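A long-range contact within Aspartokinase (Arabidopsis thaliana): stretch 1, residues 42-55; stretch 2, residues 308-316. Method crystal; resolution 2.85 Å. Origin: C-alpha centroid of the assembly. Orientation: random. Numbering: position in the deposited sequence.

Stretch 1 42-55: ERMKEVADLILTFP
Stretch 2, residues 308-316: VKNSYNPKA

This is a small, side-chain-mediated contact in which one side of a helix packs against a strand end and the two turns that follow it, with no hydrogen bond between them. It buries 404 Å² in total, over a sequence separation of at least 255 residues.

Stretch 1 enters already helical, with phi/psi near -60/-40 through I51. F54 leaves the helical region at -123/71. Stretch 2 is extended from V308 to N310. Two type I turns follow, N310 to N313 and N313 to A316, closed by N313 N to N310 O at 2.9 Å and A316 N to N313 O at 3.1 Å. The closest backbone register is L50 CA to S311 CA, 7.4 Å.

L50 sits at the middle of the contact. Its CA-to-CB bond points toward stretch 2, and its rotamer is m,t. L50 CD1 lies 3.7 Å from S311 CB, and L50 CD2 lies 3.5 Å from P314 CB. S311 is p; the P314 ring is C-gamma endo.

The CA-to-CB bond of F54 (chi1 m, chi2 106°) points sideways, but the end of its ring comes nearer. F54 CZ is 4.4 Å from P314 CB and 3.8 Å from P314 O, which lies at the ring edge. That carbonyl also accepts a hydrogen bond from K309 NZ at 2.8 Å. K309 is m,t,p,t, and its NZ is 4.2 Å from F54 CZ.

T53 CG2 meets K315 CE at 4.1 Å. T53 is m, and its OG1 donates to D49 O at 2.6 Å.

At the other end, R43 (m,m) makes a salt bridge within its own helix, NH1 to E46 OE1 at 3.0 Å. Y312 (m, chi2 107°) reaches this pair. R43 NH1 is 2.8 Å from Y312 OH, but the angle is too poor for a hydrogen bond. E46 OE2 is 3.6 Å from Y312 CE2.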

# COMPACT_ATOMS: atom_id res chain seq x y z
N GLU A 42 37.04 0.99 -29.62
CA GLU A 42 38.01 1.17 -28.55
C GLU A 42 37.59 0.46 -27.26
O GLU A 42 38.39 -0.22 -26.63
CB GLU A 42 38.27 2.66 -28.30
CG GLU A 42 39.47 2.95 -27.40
CD GLU A 42 40.80 2.53 -28.00
OE1 GLU A 42 40.91 2.47 -29.25
OE2 GLU A 42 41.74 2.27 -27.22
N ARG A 43 36.32 0.61 -26.88
CA ARG A 43 35.82 -0.05 -25.69
C ARG A 43 35.79 -1.56 -25.88
O ARG A 43 36.07 -2.31 -24.95
CB ARG A 43 34.44 0.49 -25.29
CG ARG A 43 34.48 1.90 -24.71
CD ARG A 43 34.84 1.90 -23.23
NE ARG A 43 33.65 1.86 -22.39
CZ ARG A 43 33.64 1.59 -21.09
NH1 ARG A 43 34.76 1.31 -20.44
NH2 ARG A 43 32.50 1.59 -20.43
N MET A 44 35.47 -2.00 -27.10
CA MET A 44 35.50 -3.41 -27.45
C MET A 44 36.90 -3.98 -27.22
O MET A 44 37.05 -5.09 -26.72
CB MET A 44 35.08 -3.63 -28.91
CG MET A 44 33.58 -3.64 -29.13
SD MET A 44 33.10 -4.23 -30.77
CE MET A 44 31.32 -4.16 -30.68
N LYS A 45 37.92 -3.19 -27.55
CA LYS A 45 39.31 -3.61 -27.35
C LYS A 45 39.61 -3.90 -25.87
O LYS A 45 40.43 -4.77 -25.57
CB LYS A 45 40.29 -2.57 -27.91
CG LYS A 45 40.41 -2.57 -29.44
CD LYS A 45 41.49 -1.60 -29.92
CE LYS A 45 41.34 -1.30 -31.42
NZ LYS A 45 42.39 -0.36 -31.95
N GLU A 46 38.95 -3.17 -24.97
CA GLU A 46 39.08 -3.40 -23.53
C GLU A 46 38.49 -4.76 -23.16
O GLU A 46 39.09 -5.50 -22.38
CB GLU A 46 38.38 -2.30 -22.72
CG GLU A 46 38.96 -0.89 -22.87
CD GLU A 46 38.28 0.13 -21.96
OE1 GLU A 46 37.11 -0.07 -21.59
OE2 GLU A 46 38.93 1.14 -21.61
N VAL A 47 37.33 -5.07 -23.74
CA VAL A 47 36.62 -6.32 -23.46
C VAL A 47 37.48 -7.51 -23.87
O VAL A 47 37.66 -8.44 -23.09
CB VAL A 47 35.23 -6.39 -24.15
CG1 VAL A 47 34.46 -7.63 -23.71
CG2 VAL A 47 34.42 -5.14 -23.84
N ALA A 48 38.01 -7.46 -25.09
CA ALA A 48 38.89 -8.53 -25.58
C ALA A 48 40.11 -8.68 -24.68
O ALA A 48 40.56 -9.80 -24.42
CB ALA A 48 39.30 -8.25 -27.01
N ASP A 49 40.62 -7.55 -24.18
CA ASP A 49 41.72 -7.51 -23.22
C ASP A 49 41.36 -8.19 -21.91
O ASP A 49 42.22 -8.82 -21.29
CB ASP A 49 42.15 -6.07 -22.93
CG ASP A 49 43.38 -5.66 -23.72
OD1 ASP A 49 43.79 -6.39 -24.65
OD2 ASP A 49 43.93 -4.58 -23.40
N LEU A 50 40.11 -8.04 -21.47
CA LEU A 50 39.61 -8.74 -20.29
C LEU A 50 39.60 -10.26 -20.51
O LEU A 50 40.06 -11.01 -19.65
CB LEU A 50 38.23 -8.24 -19.90
CG LEU A 50 38.19 -6.87 -19.23
CD1 LEU A 50 36.84 -6.22 -19.42
CD2 LEU A 50 38.53 -6.98 -17.75
N ILE A 51 39.09 -10.69 -21.67
CA ILE A 51 39.10 -12.12 -22.01
C ILE A 51 40.51 -12.70 -21.95
O ILE A 51 40.71 -13.78 -21.39
CB ILE A 51 38.47 -12.38 -23.40
CG1 ILE A 51 37.00 -11.96 -23.40
CG2 ILE A 51 38.62 -13.86 -23.78
CD1 ILE A 51 36.33 -12.01 -24.76
N LEU A 52 41.48 -11.97 -22.50
CA LEU A 52 42.88 -12.41 -22.52
C LEU A 52 43.58 -12.30 -21.16
O LEU A 52 44.68 -12.83 -20.99
CB LEU A 52 43.68 -11.64 -23.59
CG LEU A 52 43.36 -11.85 -25.07
CD1 LEU A 52 44.14 -10.86 -25.92
CD2 LEU A 52 43.64 -13.28 -25.53
N THR A 53 42.95 -11.62 -20.21
CA THR A 53 43.48 -11.50 -18.84
C THR A 53 43.34 -12.82 -18.07
O THR A 53 44.11 -13.09 -17.15
CB THR A 53 42.78 -10.35 -18.05
OG1 THR A 53 42.82 -9.14 -18.82
CG2 THR A 53 43.47 -10.10 -16.71
N PHE A 54 42.36 -13.64 -18.47
CA PHE A 54 42.12 -14.93 -17.81
C PHE A 54 42.19 -16.11 -18.79
O PHE A 54 41.16 -16.72 -19.10
CB PHE A 54 40.75 -14.91 -17.11
CG PHE A 54 40.51 -13.72 -16.23
CD1 PHE A 54 39.66 -12.70 -16.64
CD2 PHE A 54 41.14 -13.61 -14.99
CE1 PHE A 54 39.42 -11.59 -15.83
CE2 PHE A 54 40.91 -12.50 -14.17
CZ PHE A 54 40.05 -11.49 -14.59
N PRO A 55 43.41 -16.46 -19.26
CA PRO A 55 43.54 -17.56 -20.24
C PRO A 55 43.26 -18.92 -19.60
O PRO A 55 42.83 -19.85 -20.29
CB PRO A 55 45.01 -17.47 -20.67
CG PRO A 55 45.51 -16.15 -20.16
CD PRO A 55 44.73 -15.89 -18.92
N VAL A 308 29.44 -8.97 -9.61
CA VAL A 308 29.47 -7.71 -10.33
C VAL A 308 30.89 -7.15 -10.26
O VAL A 308 31.40 -6.85 -9.18
CB VAL A 308 28.43 -6.71 -9.79
CG1 VAL A 308 28.40 -5.46 -10.64
CG2 VAL A 308 27.05 -7.34 -9.76
N LYS A 309 31.52 -7.04 -11.44
CA LYS A 309 32.94 -6.69 -11.55
C LYS A 309 33.19 -5.36 -12.26
O LYS A 309 32.36 -4.87 -13.03
CB LYS A 309 33.71 -7.80 -12.25
CG LYS A 309 33.72 -9.12 -11.51
CD LYS A 309 34.81 -10.05 -12.01
CE LYS A 309 36.12 -9.80 -11.30
NZ LYS A 309 37.13 -10.84 -11.63
N ASN A 310 34.37 -4.80 -12.00
CA ASN A 310 34.80 -3.55 -12.60
C ASN A 310 35.79 -3.80 -13.74
O ASN A 310 36.86 -4.36 -13.52
CB ASN A 310 35.46 -2.66 -11.53
CG ASN A 310 35.74 -1.26 -12.01
OD1 ASN A 310 35.31 -0.86 -13.09
ND2 ASN A 310 36.46 -0.49 -11.21
N SER A 311 35.42 -3.40 -14.95
CA SER A 311 36.29 -3.61 -16.11
C SER A 311 37.59 -2.83 -15.98
O SER A 311 38.60 -3.21 -16.57
CB SER A 311 35.57 -3.34 -17.44
OG SER A 311 34.67 -2.25 -17.36
N TYR A 312 37.57 -1.76 -15.20
CA TYR A 312 38.77 -0.98 -14.93
C TYR A 312 39.56 -1.51 -13.74
O TYR A 312 40.60 -0.95 -13.38
CB TYR A 312 38.43 0.50 -14.73
CG TYR A 312 37.97 1.18 -15.99
CD1 TYR A 312 36.64 1.52 -16.17
CD2 TYR A 312 38.87 1.49 -17.01
CE1 TYR A 312 36.20 2.15 -17.33
CE2 TYR A 312 38.45 2.12 -18.18
CZ TYR A 312 37.11 2.45 -18.33
OH TYR A 312 36.67 3.08 -19.47
N ASN A 313 39.08 -2.59 -13.14
CA ASN A 313 39.69 -3.15 -11.94
C ASN A 313 39.41 -4.66 -11.86
O ASN A 313 38.82 -5.14 -10.88
CB ASN A 313 39.15 -2.41 -10.71
CG ASN A 313 39.89 -2.75 -9.43
OD1 ASN A 313 40.97 -3.35 -9.46
ND2 ASN A 313 39.31 -2.38 -8.30
N PRO A 314 39.86 -5.41 -12.87
CA PRO A 314 39.32 -6.76 -13.11
C PRO A 314 39.78 -7.82 -12.12
O PRO A 314 39.12 -8.84 -11.96
CB PRO A 314 39.83 -7.09 -14.51
CG PRO A 314 41.07 -6.30 -14.66
CD PRO A 314 40.91 -5.06 -13.83
N LYS A 315 40.91 -7.57 -11.45
CA LYS A 315 41.46 -8.51 -10.49
C LYS A 315 40.82 -8.36 -9.11
O LYS A 315 41.07 -9.16 -8.20
CB LYS A 315 42.98 -8.33 -10.39
CG LYS A 315 43.75 -8.70 -11.66
CD LYS A 315 44.12 -10.19 -11.68
CE LYS A 315 45.00 -10.52 -12.89
NZ LYS A 315 46.25 -9.71 -12.95
N ALA A 316 39.98 -7.34 -8.95
CA ALA A 316 39.31 -7.08 -7.68
C ALA A 316 38.06 -7.95 -7.53
O ALA A 316 37.45 -8.35 -8.53
CB ALA A 316 38.97 -5.60 -7.56